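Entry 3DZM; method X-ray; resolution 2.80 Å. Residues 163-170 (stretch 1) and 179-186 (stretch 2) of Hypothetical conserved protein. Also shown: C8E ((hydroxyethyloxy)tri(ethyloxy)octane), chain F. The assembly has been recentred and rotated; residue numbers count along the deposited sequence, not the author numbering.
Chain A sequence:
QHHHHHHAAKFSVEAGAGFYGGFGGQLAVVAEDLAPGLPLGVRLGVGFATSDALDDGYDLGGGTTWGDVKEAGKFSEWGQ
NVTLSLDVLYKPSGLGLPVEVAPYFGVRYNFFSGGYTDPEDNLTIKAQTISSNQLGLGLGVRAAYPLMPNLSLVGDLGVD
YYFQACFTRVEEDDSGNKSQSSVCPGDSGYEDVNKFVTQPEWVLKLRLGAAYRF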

ATOM      1  N   PHE A 163      -9.859  -0.608   6.850  1.00 72.35           N
ATOM      2  CA  PHE A 163     -11.054  -1.373   7.191  1.00 69.50           C
ATOM      3  C   PHE A 163     -11.213  -2.610   6.306  1.00 69.10           C
ATOM      4  O   PHE A 163     -11.105  -2.540   5.084  1.00 80.55           O
ATOM      5  CB  PHE A 163     -12.289  -0.476   7.049  1.00 63.59           C
ATOM      6  CG  PHE A 163     -12.262   0.708   7.934  1.00 72.86           C
ATOM      7  CD1 PHE A 163     -12.725   0.623   9.249  1.00 80.16           C
ATOM      8  CD2 PHE A 163     -11.744   1.910   7.485  1.00 79.27           C
ATOM      9  CE1 PHE A 163     -12.694   1.729  10.096  1.00 81.82           C
ATOM     10  CE2 PHE A 163     -11.691   3.040   8.346  1.00 82.94           C
ATOM     11  CZ  PHE A 163     -12.168   2.946   9.639  1.00 82.50           C
ATOM     12  N   GLN A 164     -11.483  -3.742   6.925  1.00 66.46           N
ATOM     13  CA  GLN A 164     -11.758  -4.953   6.177  1.00 72.92           C
ATOM     14  C   GLN A 164     -12.918  -4.752   5.207  1.00 75.11           C
ATOM     15  O   GLN A 164     -13.930  -4.120   5.524  1.00 72.05           O
ATOM     16  CB  GLN A 164     -12.053  -6.140   7.105  1.00 71.08           C
ATOM     17  CG  GLN A 164     -13.219  -5.885   8.023  1.00 74.46           C
ATOM     18  CD  GLN A 164     -13.531  -7.010   9.018  1.00 78.48           C
ATOM     19  OE1 GLN A 164     -12.641  -7.698   9.512  1.00 74.87           O
ATOM     20  NE2 GLN A 164     -14.822  -7.164   9.339  1.00 83.19           N
ATOM     21  N   ALA A 165     -12.732  -5.313   4.020  1.00 71.62           N
ATOM     22  CA  ALA A 165     -13.664  -5.217   2.934  1.00 67.02           C
ATOM     23  C   ALA A 165     -13.952  -6.608   2.377  1.00 73.63           C
ATOM     24  O   ALA A 165     -13.480  -7.608   2.901  1.00 81.65           O
ATOM     25  CB  ALA A 165     -13.053  -4.384   1.883  1.00 63.91           C
ATOM     26  N   CYS A 166     -14.715  -6.676   1.297  1.00 77.08           N
ATOM     27  CA  CYS A 166     -14.975  -7.954   0.648  1.00 81.76           C
ATOM     28  C   CYS A 166     -13.704  -8.475  -0.027  1.00 78.99           C
ATOM     29  O   CYS A 166     -12.812  -7.696  -0.358  1.00 81.41           O
ATOM     30  CB  CYS A 166     -16.121  -7.811  -0.369  1.00 76.29           C
ATOM     31  SG  CYS A 166     -17.748  -7.634   0.379  1.00165.23           S
ATOM     32  N   PHE A 167     -13.627  -9.789  -0.210  1.00 73.41           N
ATOM     33  CA  PHE A 167     -12.576 -10.423  -1.013  1.00 73.71           C
ATOM     34  C   PHE A 167     -13.142 -11.033  -2.282  1.00 74.69           C
ATOM     35  O   PHE A 167     -14.226 -11.587  -2.259  1.00 78.38           O
ATOM     36  CB  PHE A 167     -11.940 -11.558  -0.244  1.00 74.98           C
ATOM     37  CG  PHE A 167     -11.104 -11.119   0.880  1.00 77.83           C
ATOM     38  CD1 PHE A 167      -9.846 -10.592   0.654  1.00 82.77           C
ATOM     39  CD2 PHE A 167     -11.564 -11.227   2.169  1.00 77.81           C
ATOM     40  CE1 PHE A 167      -9.063 -10.199   1.703  1.00 78.52           C
ATOM     41  CE2 PHE A 167     -10.785 -10.826   3.224  1.00 78.93           C
ATOM     42  CZ  PHE A 167      -9.535 -10.324   2.990  1.00 78.16           C
ATOM     43  N   THR A 168     -12.396 -10.969  -3.378  1.00 73.92           N
ATOM     44  CA  THR A 168     -12.831 -11.579  -4.631  1.00 73.42           C
ATOM     45  C   THR A 168     -11.780 -12.566  -5.107  1.00 72.22           C
ATOM     46  O   THR A 168     -10.659 -12.171  -5.349  1.00 82.19           O
ATOM     47  CB  THR A 168     -13.001 -10.511  -5.673  1.00 70.19           C
ATOM     48  OG1 THR A 168     -14.019  -9.616  -5.236  1.00 77.02           O
ATOM     49  CG2 THR A 168     -13.400 -11.096  -6.990  1.00 70.95           C
ATOM     50  N   ARG A 169     -12.141 -13.841  -5.221  1.00 67.02           N
ATOM     51  CA  ARG A 169     -11.238 -14.902  -5.715  1.00 71.48           C
ATOM     52  C   ARG A 169     -11.476 -15.214  -7.221  1.00 77.08           C
ATOM     53  O   ARG A 169     -12.602 -15.263  -7.693  1.00 81.56           O
ATOM     54  CB  ARG A 169     -11.330 -16.176  -4.816  1.00 69.32           C
ATOM     55  CG  ARG A 169     -10.037 -17.070  -4.701  1.00103.64           C
ATOM     56  CD  ARG A 169      -9.797 -17.751  -3.264  1.00156.19           C
ATOM     57  NE  ARG A 169      -8.351 -17.865  -2.903  1.00145.80           N
ATOM     58  CZ  ARG A 169      -7.810 -18.293  -1.743  1.00120.19           C
ATOM     59  NH1 ARG A 169      -8.537 -18.707  -0.684  1.00 93.27           N
ATOM     60  NH2 ARG A 169      -6.486 -18.289  -1.658  1.00114.23           N
ATOM     61  N   VAL A 170     -10.403 -15.387  -7.978  1.00 77.86           N
ATOM     62  CA  VAL A 170     -10.495 -15.857  -9.358  1.00 82.69           C
ATOM     63  C   VAL A 170      -9.533 -17.012  -9.569  1.00 84.38           C
ATOM     64  O   VAL A 170      -8.324 -16.818  -9.468  1.00 85.96           O
ATOM     65  CB  VAL A 170     -10.178 -14.735 -10.409  1.00 74.32           C
ATOM     66  CG1 VAL A 170     -10.364 -15.269 -11.807  1.00 77.79           C
ATOM     67  CG2 VAL A 170     -11.103 -13.621 -10.234  1.00 73.65           C
ATOM     68  N   SER A 179     -13.265 -19.140 -12.931  1.00 91.64           N
ATOM     69  CA  SER A 179     -14.269 -19.164 -11.900  1.00 93.91           C
ATOM     70  C   SER A 179     -14.090 -17.908 -11.057  1.00 90.58           C
ATOM     71  O   SER A 179     -12.968 -17.398 -10.914  1.00 90.28           O
ATOM     72  CB  SER A 179     -14.084 -20.411 -11.061  1.00102.41           C
ATOM     73  OG  SER A 179     -15.185 -20.578 -10.199  1.00116.52           O
ATOM     74  N   GLN A 180     -15.187 -17.380 -10.527  1.00 84.07           N
ATOM     75  CA  GLN A 180     -15.084 -16.250  -9.613  1.00 78.96           C
ATOM     76  C   GLN A 180     -16.075 -16.297  -8.458  1.00 85.77           C
ATOM     77  O   GLN A 180     -17.186 -16.807  -8.600  1.00 92.46           O
ATOM     78  CB  GLN A 180     -15.247 -14.958 -10.355  1.00 74.68           C
ATOM     79  CG  GLN A 180     -15.817 -13.908  -9.482  1.00 89.81           C
ATOM     80  CD  GLN A 180     -15.763 -12.528 -10.098  1.00100.13           C
ATOM     81  OE1 GLN A 180     -15.078 -12.286 -11.109  1.00 96.34           O
ATOM     82  NE2 GLN A 180     -16.484 -11.601  -9.477  1.00102.46           N
ATOM     83  N   SER A 181     -15.658 -15.772  -7.309  1.00 82.99           N
ATOM     84  CA  SER A 181     -16.496 -15.754  -6.107  1.00 85.31           C
ATOM     85  C   SER A 181     -16.017 -14.676  -5.158  1.00 82.90           C
ATOM     86  O   SER A 181     -14.987 -14.034  -5.398  1.00 81.33           O
ATOM     87  CB  SER A 181     -16.472 -17.104  -5.396  1.00 91.30           C
ATOM     88  OG  SER A 181     -15.141 -17.540  -5.147  1.00 91.58           O
ATOM     89  N   SER A 182     -16.763 -14.465  -4.080  1.00 84.41           N
ATOM     90  CA  SER A 182     -16.423 -13.394  -3.145  1.00 87.54           C
ATOM     91  C   SER A 182     -17.015 -13.653  -1.792  1.00 92.30           C
ATOM     92  O   SER A 182     -18.112 -14.179  -1.690  1.00109.26           O
ATOM     93  CB  SER A 182     -16.918 -12.046  -3.667  1.00 85.07           C
ATOM     94  OG  SER A 182     -18.294 -12.115  -3.961  1.00 91.19           O
ATOM     95  N   VAL A 183     -16.286 -13.292  -0.748  1.00 90.35           N
ATOM     96  CA  VAL A 183     -16.822 -13.384   0.601  1.00 91.42           C
ATOM     97  C   VAL A 183     -16.839 -12.007   1.172  1.00 91.49           C
ATOM     98  O   VAL A 183     -15.940 -11.212   0.921  1.00 87.95           O
ATOM     99  CB  VAL A 183     -15.959 -14.199   1.542  1.00 89.75           C
ATOM    100  CG1 VAL A 183     -16.844 -14.792   2.632  1.00 78.22           C
ATOM    101  CG2 VAL A 183     -15.212 -15.276   0.786  1.00 99.64           C
ATOM    102  N   CYS A 184     -17.859 -11.729   1.964  1.00 94.85           N
ATOM    103  CA  CYS A 184     -17.941 -10.446   2.618  1.00 96.51           C
ATOM    104  C   CYS A 184     -17.883 -10.588   4.139  1.00103.70           C
ATOM    105  O   CYS A 184     -18.040 -11.683   4.688  1.00104.45           O
ATOM    106  CB  CYS A 184     -19.204  -9.725   2.169  1.00 92.90           C
ATOM    107  SG  CYS A 184     -19.098  -9.166   0.470  1.00144.14           S
ATOM    108  N   PRO A 185     -17.610  -9.483   4.829  1.00102.32           N
ATOM    109  CA  PRO A 185     -17.902  -9.498   6.256  1.00105.33           C
ATOM    110  C   PRO A 185     -19.377  -9.166   6.321  1.00112.18           C
ATOM    111  O   PRO A 185     -19.760  -8.130   5.760  1.00115.80           O
ATOM    112  CB  PRO A 185     -17.081  -8.316   6.792  1.00100.22           C
ATOM    113  CG  PRO A 185     -16.438  -7.654   5.581  1.00 97.55           C
ATOM    114  CD  PRO A 185     -17.135  -8.170   4.374  1.00 96.83           C
ATOM    115  N   GLY A 186     -20.196 -10.024   6.921  1.00111.55           N
ATOM    116  CA  GLY A 186     -19.748 -11.280   7.485  1.00113.77           C
ATOM    117  C   GLY A 186     -20.531 -12.467   6.938  1.00121.48           C
ATOM    118  O   GLY A 186     -21.525 -12.903   7.515  1.00119.42           O
TER
HETATM  119  C1  C8E F 210      -6.165   5.643  12.240  1.00 91.86           C
HETATM  120  C2  C8E F 210      -7.272   5.412  13.294  1.00102.35           C
HETATM  121  C3  C8E F 210      -8.427   4.448  12.935  1.00103.56           C
HETATM  122  C4  C8E F 210      -8.899   3.603  14.132  1.00112.82           C
HETATM  123  C5  C8E F 210      -8.878   2.068  13.942  1.00120.91           C
HETATM  124  C6  C8E F 210      -9.857   1.261  14.825  1.00124.36           C
HETATM  125  C7  C8E F 210     -10.297  -0.080  14.212  1.00130.82           C
HETATM  126  C8  C8E F 210     -11.727  -0.532  14.571  1.00138.40           C
HETATM  127  O9  C8E F 210     -12.442  -1.117  13.481  1.00144.56           O
HETATM  128  C10 C8E F 210     -11.826  -2.275  12.920  1.00154.57           C
HETATM  129  C11 C8E F 210     -12.499  -2.822  11.638  1.00159.98           C
HETATM  130  O12 C8E F 210     -11.582  -3.462  10.737  1.00158.83           O
HETATM  131  C13 C8E F 210     -11.627  -4.888  10.697  1.00156.45           C
HETATM  132  C14 C8E F 210     -10.237  -5.550  10.634  1.00154.53           C
HETATM  133  O15 C8E F 210     -10.035  -6.229   9.396  1.00151.88           O
HETATM  134  C16 C8E F 210      -9.344  -7.476   9.428  1.00145.64           C
HETATM  135  C17 C8E F 210      -7.841  -7.347   9.131  1.00140.13           C
HETATM  136  O18 C8E F 210      -7.172  -8.582   8.899  1.00134.56           O
HETATM  137  C19 C8E F 210      -6.549  -8.621   7.617  1.00127.54           C
HETATM  138  C20 C8E F 210      -5.764  -9.908   7.310  1.00108.87           C
HETATM  139  O21 C8E F 210      -6.347 -10.611   6.216  1.00 83.41           O

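A β-hairpin held by its backbone leaves its side chains free to serve two faces, and a covalent tie just beyond the last strand pair can finish what the hydrogen bonds begin. The two stretches of 3DZM illustrate both points. Strands 167-170 and 179-183 run antiparallel, their directions 161° apart. Phe167 and Val183 form one hydrogen-bonded pair, with Phe167 N to Val183 O at 2.9 Å and Val183 N to Phe167 O at 3.1 Å. Arg169 and Ser181 form the next, with Arg169 N to Ser181 O at 2.9 Å and Ser181 N to Arg169 O at 3.1 Å. The same carbonyls accept CA-H...O contacts, such as Gln180 CA to Arg169 O at 3.3 Å.

Alternation sorts the side chains. Phe167, Arg169, Ser181 and Val183 share one face. The chi1 of Phe167, near -71° (m), leads its ring away from the partner strand, and other parts of the structure largely bury it. Arg169 is t at chi1, while chi2 and chi3 lie between wells; its long chain also leads away, leaving its CB 4.1 Å from the OG of Ser181. The p rotamer of Ser181 sets that OG nearer to Arg169 CB than its own CB is. Val183, t and branched at CB, suits an extended backbone.

Thr168, Val170, Gln180 and Ser182 occupy the other face. CA atoms approach closely, 4.3 Å for Thr168 and Ser182, yet Thr168 OG1 lies 4.1 Å from Ser182 CB. At chi1 Thr168 is m, Val170 t and Ser182 p. With chi1 and chi2 both t, Gln180 is extended: its NE2 lies 4.0 Å from Thr168 CG2, and its OE1 4.3 Å from Val170 CG2. Ser179 through Ser182 are exposed, which suits polar residues.

The covalent lock lies past the Phe167-Val183 pair. Cys166 and Cys184, with CA atoms 4.3 Å apart, both adopt m at chi1, and their SG atoms bond at 2.0 Å with a chi3 of 108°. Both CA-to-CB bonds point sideways; the two m rotamers bring the SG atoms together, and the bond spans the gap between the chains just before strand 167-170 begins and just after strand 179-183 ends. Pro185 packs against this bridge, its CD 4.1 Å from Cys166 SG. Its CA-to-CB bond points toward stretch 1, and Pro185 has the largest area covered by the other stretch. The pairing buries 545 Å² in all, both sides summed.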